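Local coordinates for protein glycoside Hydrolase (Bacteroides plebeius, PDB 5T3B) that belongs to glycoside hydrolase family 50 and probably cleaves glycosidic bonds in polysaccharides that reach the gut bacterium, at residues G248-N253 against P384-E389. Numbering follows the deposited sequence.
Sequences GFFSDN and PFMVTE
The ring of Phe-250 and the methyl of Thr-388 approach from opposite directions, CE1 of Phe-250 lying 3.5 Å from CG2 of Thr-388 in an oblique meeting. Beside it, SD of Met-386 sits near the ring plane at the edge, 4.3 Å from Phe-250 CE1. Arg-336 adds a cation-pi contact to the same ring, while OG1 of Thr-388 is hydrogen-bonded to OD1 of Asn-361.

Apart from this apolar cluster, Asn-253 and Glu-389 reach toward each other, their amide and carboxylate planes 32° apart. Asn-253 carries CG anti to its N (chi1 -178°), and Glu-389 is extended beyond CG (chi2 -180°), which carries each end far enough for one water to bridge them: it accepts from Asn-253 ND2 at 2.9 Å and donates to Glu-389 OE2 at 2.6 Å. Asn-253 OD1 and Glu-389 OE2, both acceptors, can lie 3.8 Å apart because Arg-336 NE and Asn-361 ND2 hydrogen-bond to OD1 and Arg-336 NH1 forms a salt bridge with OE2.

With Tyr-363 on OE1, both carboxylate oxygens are held, which would limit rotation. Glu-389's place on strand 385-394 is consistent with an active-site glutamate of a clan GH-A (beta/alpha)8 barrel; a nearby ethanediol, probably from the crystallisation liquor, is weaker evidence, though such molecules often mark pockets.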
loop_
_atom_site.group_PDB
_atom_site.type_symbol
_atom_site.label_atom_id
_atom_site.label_comp_id
_atom_site.label_asym_id
_atom_site.label_seq_id
_atom_site.Cartn_x
_atom_site.Cartn_y
_atom_site.Cartn_z
ATOM N N GLY A 248 0.120 -11.846 -1.170
ATOM C CA GLY A 248 1.161 -11.586 -2.129
ATOM C C GLY A 248 2.336 -11.007 -1.415
ATOM O O GLY A 248 2.428 -11.057 -0.203
ATOM N N PHE A 249 3.303 -10.436 -2.179
ATOM C CA PHE A 249 4.491 -9.844 -1.533
ATOM C C PHE A 249 4.891 -8.541 -2.187
ATOM O O PHE A 249 4.615 -8.286 -3.357
ATOM C CB PHE A 249 5.687 -10.803 -1.557
ATOM C CG PHE A 249 6.326 -10.996 -2.930
ATOM C CD1 PHE A 249 5.744 -11.842 -3.875
ATOM C CD2 PHE A 249 7.493 -10.361 -3.246
ATOM C CE1 PHE A 249 6.294 -12.015 -5.106
ATOM C CE2 PHE A 249 8.050 -10.546 -4.474
ATOM C CZ PHE A 249 7.437 -11.343 -5.429
ATOM N N PHE A 250 5.590 -7.735 -1.398
ATOM C CA PHE A 250 6.210 -6.514 -1.881
ATOM C C PHE A 250 7.702 -6.759 -1.967
ATOM O O PHE A 250 8.292 -7.367 -1.075
ATOM C CB PHE A 250 5.976 -5.344 -0.923
ATOM C CG PHE A 250 4.530 -5.204 -0.537
ATOM C CD1 PHE A 250 3.601 -4.639 -1.410
ATOM C CD2 PHE A 250 4.087 -5.695 0.680
ATOM C CE1 PHE A 250 2.286 -4.590 -1.067
ATOM C CE2 PHE A 250 2.757 -5.663 1.023
ATOM C CZ PHE A 250 1.868 -5.102 0.166
ATOM N N SER A 251 8.356 -6.264 -3.016
ATOM C CA SER A 251 9.796 -6.542 -3.221
ATOM C C SER A 251 10.740 -5.476 -2.600
ATOM O O SER A 251 11.939 -5.687 -2.555
ATOM C CB SER A 251 10.091 -6.699 -4.701
ATOM O OG SER A 251 9.732 -5.551 -5.403
ATOM N N ASP A 252 10.188 -4.301 -2.275
ATOM C CA ASP A 252 10.920 -3.158 -1.789
ATOM C C ASP A 252 9.887 -2.178 -1.289
ATOM O O ASP A 252 8.680 -2.424 -1.343
ATOM C CB ASP A 252 11.850 -2.585 -2.857
ATOM C CG ASP A 252 13.240 -3.161 -2.853
ATOM O OD1 ASP A 252 13.921 -3.109 -1.828
ATOM O OD2 ASP A 252 13.764 -3.664 -3.913
ATOM N N ASN A 253 10.395 -1.041 -0.795
ATOM C CA ASN A 253 9.539 -0.012 -0.250
ATOM C C ASN A 253 10.104 1.362 -0.592
ATOM O O ASN A 253 11.253 1.658 -0.235
ATOM C CB ASN A 253 9.450 -0.113 1.252
ATOM C CG ASN A 253 8.527 0.916 1.894
ATOM O OD1 ASN A 253 7.364 1.083 1.537
ATOM N ND2 ASN A 253 9.079 1.617 2.869
ATOM N N PRO A 384 -4.574 -3.090 -11.679
ATOM C CA PRO A 384 -5.022 -2.255 -10.531
ATOM C C PRO A 384 -3.875 -1.852 -9.636
ATOM O O PRO A 384 -2.748 -2.384 -9.710
ATOM C CB PRO A 384 -6.010 -3.133 -9.811
ATOM C CG PRO A 384 -5.407 -4.540 -10.049
ATOM C CD PRO A 384 -4.967 -4.486 -11.489
ATOM N N PHE A 385 -4.214 -0.906 -8.761
ATOM C CA PHE A 385 -3.316 -0.491 -7.694
ATOM C C PHE A 385 -3.993 -0.729 -6.336
ATOM O O PHE A 385 -5.211 -0.924 -6.240
ATOM C CB PHE A 385 -2.879 0.983 -7.840
ATOM C CG PHE A 385 -3.918 1.993 -7.517
ATOM C CD1 PHE A 385 -4.848 2.388 -8.430
ATOM C CD2 PHE A 385 -3.928 2.591 -6.273
ATOM C CE1 PHE A 385 -5.787 3.341 -8.166
ATOM C CE2 PHE A 385 -4.868 3.591 -5.963
ATOM C CZ PHE A 385 -5.819 3.965 -6.913
ATOM N N MET A 386 -3.146 -0.690 -5.305
ATOM C CA MET A 386 -3.606 -0.706 -3.922
ATOM C C MET A 386 -2.841 0.391 -3.184
ATOM O O MET A 386 -1.671 0.621 -3.502
ATOM C CB MET A 386 -3.395 -2.041 -3.237
ATOM C CG MET A 386 -1.988 -2.496 -3.128
ATOM S SD MET A 386 -1.759 -4.165 -2.483
ATOM C CE MET A 386 -2.393 -3.946 -0.878
ATOM N N VAL A 387 -3.460 0.987 -2.196
ATOM C CA VAL A 387 -2.798 1.979 -1.341
ATOM C C VAL A 387 -2.222 1.227 -0.178
ATOM O O VAL A 387 -2.947 0.697 0.671
ATOM C CB VAL A 387 -3.738 3.091 -0.956
ATOM C CG1 VAL A 387 -3.049 3.989 0.097
ATOM C CG2 VAL A 387 -4.159 3.873 -2.177
ATOM N N THR A 388 -0.918 1.187 -0.102
ATOM C CA THR A 388 -0.233 0.402 0.919
ATOM C C THR A 388 0.052 1.169 2.193
ATOM O O THR A 388 0.401 0.537 3.205
ATOM C CB THR A 388 1.044 -0.234 0.356
ATOM O OG1 THR A 388 1.675 0.650 -0.586
ATOM C CG2 THR A 388 0.728 -1.530 -0.358
ATOM N N GLU A 389 -0.072 2.481 2.176
ATOM C CA GLU A 389 0.059 3.248 3.407
ATOM C C GLU A 389 -0.723 4.547 3.264
ATOM O O GLU A 389 -0.637 5.201 2.232
ATOM C CB GLU A 389 1.508 3.685 3.715
ATOM C CG GLU A 389 2.524 2.595 3.902
ATOM C CD GLU A 389 3.904 3.040 4.204
ATOM O OE1 GLU A 389 4.153 4.206 4.558
ATOM O OE2 GLU A 389 4.819 2.147 4.116
HETATM O O HOH W 1 7.260 2.966 4.698
#